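Local structure of phenolic acid decarboxylase (Sedimentibacter hydroxybenzoicus, 7AE5) at the interface of chains A and B and the interface of chains A and C. The protein catalyses the reversible, non-oxidative decarboxylation of phenolic acids such as 4-hydroxybenzoate and 3,4-dihydroxybenzoate, using prenylated FMN and manganese. Sequence-based numbering; all coordinates share one arbitrary frame. Chains: chain A/B, Phenolic acid decarboxylase; chain C, Protein ShdD.

Contacts 1, 2 and 4 all belong to the two-fold interface between chains A and B, whereas contact 3 joins chain A to the ShdD protein. Contacts 1 and 4 follow one another along the C-terminal segment of chain A, about 22 Å apart (all spacings between centres of C-alpha atoms). Contact 4 packs on helix 30-43 of chain B; the loop just after it, from both chains, forms contact 2 with helix 71-77, about 16 Å away. Contact 3 lies 39 to 57 Å from the others, its centre about 15 Å from A:Glu278, the predicted proton donor. The tail thus probably serves assembly, while ShdD docks nearer the active site.

Contact 1: the interface of chains A and B. Residues chain A 407, 455-458; chain B 281-282, 427.
B:Ser282 buries the most surface here, fitting against the extended A:Thr455 to A:Leu458 stretch of the neighbouring subunit. Its CB lies 3.3 Å from A:Gln456 O, a backbone carbonyl. Its hydroxyl OG, placed beside its own backbone N (chi1 -47°), points to A:Thr455 OG1 at 3.3 Å, a weak hydrogen bond in which either hydroxyl could be the donor. The same OG touches A:Leu457 CD2, the methyl branch that reaches it.

A:Thr455 uses its other branch differently: methyl CG2 approaches B:Pro427 CB at 4.1 Å, the two side chains crossing at about a right angle.

B:Gly281 provides the firm polar link. Its carbonyl O accepts a hydrogen bond from A:Leu458 N at 2.9 Å, fairly straight at 152°, with the donor tilted from the carbonyl plane; together with the antiparallel bridge between A:Leu457 and B:Ser282 this pairs the two backbones. A:Leu458 CD1 then lies against B:Gly281 CA at 3.9 Å, and its CG packs on B:Ser282 CA. An alanine at A:Leu458 would keep the backbone bond but would probably leave B:Gly281 CA and B:Ser282 CA without these packing partners. The patch ties the C-terminal segment of one subunit onto its partner, probably helping to hold the A-B pair within the homohexamer.

Contact 2: the interface of chains A and B. Residues chain A 46; chain B 46-47, 72.
A:Lys46 reaches across the two-fold interface toward its own counterpart, B:Lys46, and the amides of B:Asn47 and B:Gln72. Its chain does not run out straight: it bends at chi2, chi3 and chi4, and the last turn (chi4 -82°) swings the amine NZ away from the line of the methylenes. The methylene CE is left against B:Lys46 CB at 3.7 Å. Beyond CB the side chain of B:Lys46 is not modelled, so where its own amine goes cannot be read from the model.

A:Lys46 and B:Asn47 run antiparallel alongside one another, and NZ meets the amide through its oxygen. NZ donates a hydrogen bond to B:Asn47 OD1 at 3.1 Å. It stands at 126° to the C=O, somewhat off the carbonyl plane. B:Gln72, on helix 71-77, faces the lysine head-on from chain B. Its NE2 lies 3.5 Å from A:Lys46 NZ, a proximity rather than a bond. The amide oxygen of the same glutamine turns back toward its own chain, which may help to steady the B:Asn47 loop. That link is weak: B:Asn47 N, a backbone amide, donates to B:Gln72 OE1 at 3.3 Å with a bent angle of 121° at the hydrogen.

Contact 3: the interface of chains A and C. Residues chain A 133, 138-140; chain C 32-35.
A:Arg133 makes the main polar link to ShdD, giving its terminal NH2 to the backbone carbonyl of C:Ser34. A:Arg133 NH2 lies 2.6 Å from C:Ser34 O and donates at 158°, approaching nearly along the C=O axis. The carbonyl oxygen sits at the edge of the guanidinium, close to its plane. CG stands opposite the backbone N (chi1 172°) and the chain bends at chi3, which carries the guanidinium out to strand 34-36 of chain C. The same NH2 makes a weak hydrogen bond within its own chain, to A:Asp138 O at 3.4 Å, and this probably helps to steer the group. A weak hydrogen bond does cross between the backbones, from C:Ser34 N to A:Gly139 O at 3.3 Å.

The ring of C:Tyr33 brings van der Waals contact. It crosses A:Arg133 at about a right angle in the run of the side chains, yet its plane is only 25° from that of the guanidinium. The phenol OH lies over one guanidinium face, toward its rim, while C:Tyr33 CE2 is 3.6 Å from A:Arg133 NH2. Farther round the ring, CD2 rests beside the carbonyl A:Gly139 O at 3.3 Å.

The patch docks ShdD, through the stretch beside its four-cysteine zinc site, onto a loop of chain A, and probably helps to hold the hetero-complex together. At the glycine pair, with no side chains to intervene, the hydroxyl C:Ser34 OG lies 3.2 Å from A:Gly140 CA.

Contact 4: the interface of chains A and B. Residues chain A 464, 467-468, 471; chain B 37, 40-41, 51.
The C-terminal helix 464-475 of chain A packs against helix 30-43 of chain B closely enough for the methyl B:Ala40 CB to lie 3.4 Å from the backbone nitrogen A:Glu468 N. That methyl sits among A:Trp467 CB, A:Glu468 CG and A:Leu471 CD1, held by apolar contact from one turn of the facing helix to the next. The extended chain of A:Glu468 contributes its aliphatic CG at 3.7 Å from B:Ala40 CB.

One turn earlier on the same helix, B:Ala37 points its methyl at a face of the A:Trp467 indole. CB stands over the six-membered ring, 4.0 Å from its centroid and offset toward the rim, in a CH-pi contact. With chi2 at 96°, the indole turns this face toward the alanine. A serine in place of A:Trp467 has no ring, and would probably leave the B:Ala37 methyl without the indole face it packs on. Repeated by the two-fold, this helix-on-helix apolar patch probably helps to hold the A-B pair together.

A:Leu471 has 46 Å² of its surface hidden by chain B and divides its two methyls between different elements. CD1 lies along helix 30-43, near B:Ala37 O and 3.9 Å from B:Ala41 CA. The other branch is directed at strand 50-53, where leucine and valine meet tip to tip, A:Leu471 CD2 lying 3.7 Å from B:Val51 CG2.

Contact 1: the interface of chains A and B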
loop_
_atom_site.group_PDB
_atom_site.type_symbol
_atom_site.label_atom_id
_atom_site.label_comp_id
_atom_site.label_asym_id
_atom_site.label_seq_id
_atom_site.Cartn_x
_atom_site.Cartn_y
_atom_site.Cartn_z
ATOM N N ARG A 407 -5.302 -20.297 -6.807
ATOM C CA ARG A 407 -5.451 -20.143 -5.360
ATOM C C ARG A 407 -4.969 -18.797 -4.831
ATOM O O ARG A 407 -5.089 -18.537 -3.617
ATOM C CB ARG A 407 -4.695 -21.255 -4.625
ATOM C CG ARG A 407 -4.959 -22.663 -5.127
ATOM C CD ARG A 407 -6.387 -23.093 -4.861
ATOM N NE ARG A 407 -7.011 -23.655 -6.051
ATOM C CZ ARG A 407 -8.051 -24.477 -6.028
ATOM N NH1 ARG A 407 -8.613 -24.848 -4.890
ATOM N NH2 ARG A 407 -8.537 -24.940 -7.176
ATOM N N THR A 455 -14.889 -25.009 -5.042
ATOM C CA THR A 455 -14.931 -25.952 -6.151
ATOM C C THR A 455 -14.443 -27.316 -5.690
ATOM O O THR A 455 -13.525 -27.415 -4.869
ATOM C CB THR A 455 -14.078 -25.478 -7.331
ATOM O OG1 THR A 455 -12.742 -25.211 -6.885
ATOM C CG2 THR A 455 -14.672 -24.223 -7.949
ATOM N N GLN A 456 -15.064 -28.366 -6.222
ATOM C CA GLN A 456 -14.637 -29.733 -5.951
ATOM C C GLN A 456 -13.497 -30.083 -6.899
ATOM O O GLN A 456 -13.693 -30.164 -8.115
ATOM C CB GLN A 456 -15.802 -30.705 -6.111
ATOM C CG GLN A 456 -15.428 -32.156 -5.854
ATOM C CD GLN A 456 -14.746 -32.354 -4.512
ATOM O OE1 GLN A 456 -15.302 -32.024 -3.465
ATOM N NE2 GLN A 456 -13.532 -32.894 -4.540
ATOM N N LEU A 457 -12.307 -30.286 -6.346
ATOM C CA LEU A 457 -11.154 -30.630 -7.161
ATOM C C LEU A 457 -11.330 -32.009 -7.785
ATOM O O LEU A 457 -12.061 -32.861 -7.275
ATOM C CB LEU A 457 -9.882 -30.593 -6.321
ATOM C CG LEU A 457 -9.549 -29.201 -5.793
ATOM C CD1 LEU A 457 -8.266 -29.227 -4.997
ATOM C CD2 LEU A 457 -9.441 -28.223 -6.951
ATOM N N LEU A 458 -10.645 -32.219 -8.908
ATOM C CA LEU A 458 -10.691 -33.494 -9.620
ATOM C C LEU A 458 -9.733 -34.460 -8.930
ATOM O O LEU A 458 -8.577 -34.635 -9.323
ATOM C CB LEU A 458 -10.344 -33.297 -11.090
ATOM C CG LEU A 458 -11.361 -32.483 -11.894
ATOM C CD1 LEU A 458 -10.800 -32.068 -13.244
ATOM C CD2 LEU A 458 -12.643 -33.273 -12.070
ATOM N N GLY B 281 -9.028 -27.749 -13.190
ATOM C CA GLY B 281 -8.839 -28.841 -12.260
ATOM C C GLY B 281 -10.008 -29.154 -11.355
ATOM O O GLY B 281 -9.834 -29.915 -10.395
ATOM N N SER B 282 -11.188 -28.604 -11.625
ATOM C CA SER B 282 -12.362 -28.843 -10.800
ATOM C C SER B 282 -13.529 -29.280 -11.673
ATOM O O SER B 282 -13.527 -29.092 -12.893
ATOM C CB SER B 282 -12.751 -27.596 -9.996
ATOM O OG SER B 282 -11.619 -27.013 -9.374
ATOM N N PRO B 427 -11.229 -19.599 -9.671
ATOM C CA PRO B 427 -12.119 -19.657 -8.501
ATOM C C PRO B 427 -11.721 -18.714 -7.379
ATOM O O PRO B 427 -12.545 -18.452 -6.494
ATOM C CB PRO B 427 -12.021 -21.122 -8.057
ATOM C CG PRO B 427 -10.675 -21.557 -8.521
ATOM C CD PRO B 427 -10.397 -20.809 -9.797
#

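Contact 2: the interface of chains A and B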
loop_
_atom_site.group_PDB
_atom_site.type_symbol
_atom_site.label_atom_id
_atom_site.label_comp_id
_atom_site.label_asym_id
_atom_site.label_seq_id
_atom_site.Cartn_x
_atom_site.Cartn_y
_atom_site.Cartn_z
ATOM N N LYS A 46 17.279 -31.692 -19.102
ATOM C CA LYS A 46 16.832 -32.869 -18.372
ATOM C C LYS A 46 17.752 -34.035 -18.698
ATOM O O LYS A 46 18.335 -34.096 -19.783
ATOM C CB LYS A 46 15.384 -33.229 -18.719
ATOM C CG LYS A 46 14.410 -32.066 -18.612
ATOM C CD LYS A 46 13.273 -32.162 -19.627
ATOM C CE LYS A 46 12.353 -33.352 -19.370
ATOM N NZ LYS A 46 12.866 -34.647 -19.908
ATOM N N LYS B 46 7.940 -36.357 -16.399
ATOM C CA LYS B 46 8.551 -36.020 -17.675
ATOM C C LYS B 46 8.633 -37.275 -18.530
ATOM O O LYS B 46 8.629 -38.398 -18.020
ATOM C CB LYS B 46 9.944 -35.403 -17.489
ATOM N N ASN B 47 8.711 -37.066 -19.846
ATOM C CA ASN B 47 8.684 -38.155 -20.826
ATOM C C ASN B 47 7.453 -39.039 -20.642
ATOM O O ASN B 47 7.502 -40.250 -20.876
ATOM C CB ASN B 47 9.960 -39.000 -20.770
ATOM C CG ASN B 47 11.187 -38.186 -20.417
ATOM O OD1 ASN B 47 11.475 -37.169 -21.046
ATOM N ND2 ASN B 47 11.921 -38.633 -19.405
ATOM N N GLN B 72 7.650 -34.572 -24.941
ATOM C CA GLN B 72 8.187 -35.501 -25.929
ATOM C C GLN B 72 7.122 -35.874 -26.954
ATOM O O GLN B 72 7.357 -35.794 -28.166
ATOM C CB GLN B 72 8.731 -36.748 -25.232
ATOM C CG GLN B 72 10.129 -36.582 -24.659
ATOM C CD GLN B 72 10.140 -35.774 -23.378
ATOM O OE1 GLN B 72 9.108 -35.613 -22.726
ATOM N NE2 GLN B 72 11.308 -35.262 -23.010
#

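Contact 3: the interface of chains A and C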
loop_
_atom_site.group_PDB
_atom_site.type_symbol
_atom_site.label_atom_id
_atom_site.label_comp_id
_atom_site.label_asym_id
_atom_site.label_seq_id
_atom_site.Cartn_x
_atom_site.Cartn_y
_atom_site.Cartn_z
ATOM N N ARG A 133 40.787 -23.049 -17.762
ATOM C CA ARG A 133 40.049 -21.846 -17.398
ATOM C C ARG A 133 38.556 -22.133 -17.491
ATOM O O ARG A 133 38.045 -22.455 -18.568
ATOM C CB ARG A 133 40.438 -20.679 -18.303
ATOM C CG ARG A 133 39.579 -19.441 -18.134
ATOM C CD ARG A 133 40.264 -18.218 -18.719
ATOM N NE ARG A 133 41.069 -17.520 -17.724
ATOM C CZ ARG A 133 42.368 -17.279 -17.844
ATOM N NH1 ARG A 133 43.048 -17.665 -18.911
ATOM N NH2 ARG A 133 42.999 -16.632 -16.868
ATOM N N ASP A 138 37.811 -15.391 -15.445
ATOM C CA ASP A 138 38.429 -15.869 -14.217
ATOM C C ASP A 138 39.857 -15.353 -14.103
ATOM O O ASP A 138 40.523 -15.070 -15.103
ATOM C CB ASP A 138 38.433 -17.398 -14.173
ATOM C CG ASP A 138 37.056 -17.983 -13.943
ATOM O OD1 ASP A 138 36.123 -17.221 -13.614
ATOM O OD2 ASP A 138 36.912 -19.216 -14.090
ATOM N N GLY A 139 40.331 -15.230 -12.863
ATOM C CA GLY A 139 41.699 -14.798 -12.651
ATOM C C GLY A 139 42.719 -15.831 -13.084
ATOM O O GLY A 139 43.859 -15.486 -13.405
ATOM N N GLY A 140 42.328 -17.098 -13.105
ATOM C CA GLY A 140 43.233 -18.142 -13.525
ATOM C C GLY A 140 42.535 -19.477 -13.632
ATOM O O GLY A 140 41.313 -19.552 -13.769
ATOM N N CYS C 32 48.962 -11.825 -10.320
ATOM C CA CYS C 32 48.693 -13.263 -10.330
ATOM C C CYS C 32 47.766 -13.698 -11.461
ATOM O O CYS C 32 47.198 -14.795 -11.405
ATOM C CB CYS C 32 48.122 -13.743 -8.989
ATOM S SG CYS C 32 49.202 -13.465 -7.574
ATOM N N TYR C 33 47.595 -12.878 -12.495
ATOM C CA TYR C 33 46.820 -13.304 -13.654
ATOM C C TYR C 33 47.593 -14.360 -14.434
ATOM O O TYR C 33 48.775 -14.176 -14.744
ATOM C CB TYR C 33 46.496 -12.112 -14.555
ATOM C CG TYR C 33 45.494 -12.428 -15.645
ATOM C CD1 TYR C 33 45.851 -12.358 -16.986
ATOM C CD2 TYR C 33 44.193 -12.798 -15.333
ATOM C CE1 TYR C 33 44.940 -12.647 -17.987
ATOM C CE2 TYR C 33 43.274 -13.089 -16.326
ATOM C CZ TYR C 33 43.652 -13.011 -17.652
ATOM O OH TYR C 33 42.741 -13.299 -18.645
ATOM N N SER C 34 46.929 -15.469 -14.744
ATOM C CA SER C 34 47.546 -16.571 -15.467
ATOM C C SER C 34 46.778 -16.846 -16.754
ATOM O O SER C 34 45.555 -16.686 -16.814
ATOM C CB SER C 34 47.602 -17.842 -14.607
ATOM O OG SER C 34 46.446 -17.966 -13.798
ATOM N N TRP C 35 47.510 -17.263 -17.785
ATOM C CA TRP C 35 46.899 -17.544 -19.075
ATOM C C TRP C 35 47.816 -18.453 -19.880
ATOM O O TRP C 35 49.041 -18.402 -19.744
ATOM C CB TRP C 35 46.601 -16.254 -19.851
ATOM C CG TRP C 35 47.815 -15.558 -20.400
ATOM C CD1 TRP C 35 48.353 -15.711 -21.645
ATOM C CD2 TRP C 35 48.628 -14.587 -19.728
ATOM N NE1 TRP C 35 49.455 -14.903 -21.787
ATOM C CE2 TRP C 35 49.646 -14.202 -20.625
ATOM C CE3 TRP C 35 48.598 -14.008 -18.456
ATOM C CZ2 TRP C 35 50.622 -13.266 -20.291
ATOM C CZ3 TRP C 35 49.569 -13.079 -18.126
ATOM C CH2 TRP C 35 50.565 -12.717 -19.040
#

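Contact 4: the interface of chains A and B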
loop_
_atom_site.group_PDB
_atom_site.type_symbol
_atom_site.label_atom_id
_atom_site.label_comp_id
_atom_site.label_asym_id
_atom_site.label_seq_id
_atom_site.Cartn_x
_atom_site.Cartn_y
_atom_site.Cartn_z
ATOM N N THR A 464 -4.575 -44.948 -8.600
ATOM C CA THR A 464 -3.574 -44.202 -9.356
ATOM C C THR A 464 -2.164 -44.545 -8.894
ATOM O O THR A 464 -1.248 -44.666 -9.718
ATOM C CB THR A 464 -3.829 -42.699 -9.234
ATOM O OG1 THR A 464 -5.114 -42.381 -9.784
ATOM C CG2 THR A 464 -2.755 -41.918 -9.973
ATOM N N TRP A 467 -1.261 -47.832 -10.404
ATOM C CA TRP A 467 -1.061 -47.765 -11.847
ATOM C C TRP A 467 0.226 -47.040 -12.209
ATOM O O TRP A 467 0.835 -47.346 -13.242
ATOM C CB TRP A 467 -2.258 -47.097 -12.519
ATOM C CG TRP A 467 -3.266 -48.091 -12.980
ATOM C CD1 TRP A 467 -4.390 -48.488 -12.318
ATOM C CD2 TRP A 467 -3.224 -48.848 -14.193
ATOM N NE1 TRP A 467 -5.062 -49.434 -13.052
ATOM C CE2 TRP A 467 -4.366 -49.674 -14.209
ATOM C CE3 TRP A 467 -2.338 -48.902 -15.272
ATOM C CZ2 TRP A 467 -4.644 -50.544 -15.261
ATOM C CZ3 TRP A 467 -2.615 -49.766 -16.316
ATOM C CH2 TRP A 467 -3.759 -50.575 -16.302
ATOM N N GLU A 468 0.650 -46.074 -11.389
ATOM C CA GLU A 468 1.988 -45.517 -11.551
ATOM C C GLU A 468 3.029 -46.626 -11.524
ATOM O O GLU A 468 3.913 -46.683 -12.383
ATOM C CB GLU A 468 2.275 -44.483 -10.459
ATOM C CG GLU A 468 1.549 -43.162 -10.636
ATOM C CD GLU A 468 1.962 -42.127 -9.606
ATOM O OE1 GLU A 468 3.165 -42.059 -9.277
ATOM O OE2 GLU A 468 1.084 -41.378 -9.128
ATOM N N LEU A 471 2.884 -48.938 -14.710
ATOM C CA LEU A 471 3.275 -48.302 -15.964
ATOM C C LEU A 471 4.792 -48.193 -16.090
ATOM O O LEU A 471 5.345 -48.465 -17.162
ATOM C CB LEU A 471 2.624 -46.925 -16.095
ATOM C CG LEU A 471 1.145 -46.887 -16.499
ATOM C CD1 LEU A 471 0.652 -45.447 -16.599
ATOM C CD2 LEU A 471 0.912 -47.627 -17.806
ATOM N N ALA B 37 -4.975 -44.922 -15.093
ATOM C CA ALA B 37 -3.776 -45.002 -15.917
ATOM C C ALA B 37 -3.491 -43.682 -16.618
ATOM O O ALA B 37 -2.324 -43.345 -16.848
ATOM C CB ALA B 37 -3.909 -46.130 -16.935
ATOM N N ALA B 40 -2.079 -41.648 -13.901
ATOM C CA ALA B 40 -0.763 -42.183 -13.567
ATOM C C ALA B 40 0.267 -41.843 -14.636
ATOM O O ALA B 40 1.421 -41.534 -14.315
ATOM C CB ALA B 40 -0.840 -43.696 -13.365
ATOM N N ALA B 41 -0.121 -41.908 -15.911
ATOM C CA ALA B 41 0.798 -41.527 -16.978
ATOM C C ALA B 41 1.172 -40.057 -16.863
ATOM O O ALA B 41 2.346 -39.691 -16.993
ATOM C CB ALA B 41 0.180 -41.823 -18.344
ATOM N N VAL B 51 -0.749 -44.346 -23.391
ATOM C CA VAL B 51 -1.068 -45.660 -22.849
ATOM C C VAL B 51 -2.146 -46.286 -23.721
ATOM O O VAL B 51 -3.245 -45.731 -23.852
ATOM C CB VAL B 51 -1.519 -45.590 -21.382
ATOM C CG1 VAL B 51 -2.206 -46.878 -20.988
ATOM C CG2 VAL B 51 -0.330 -45.330 -20.477
#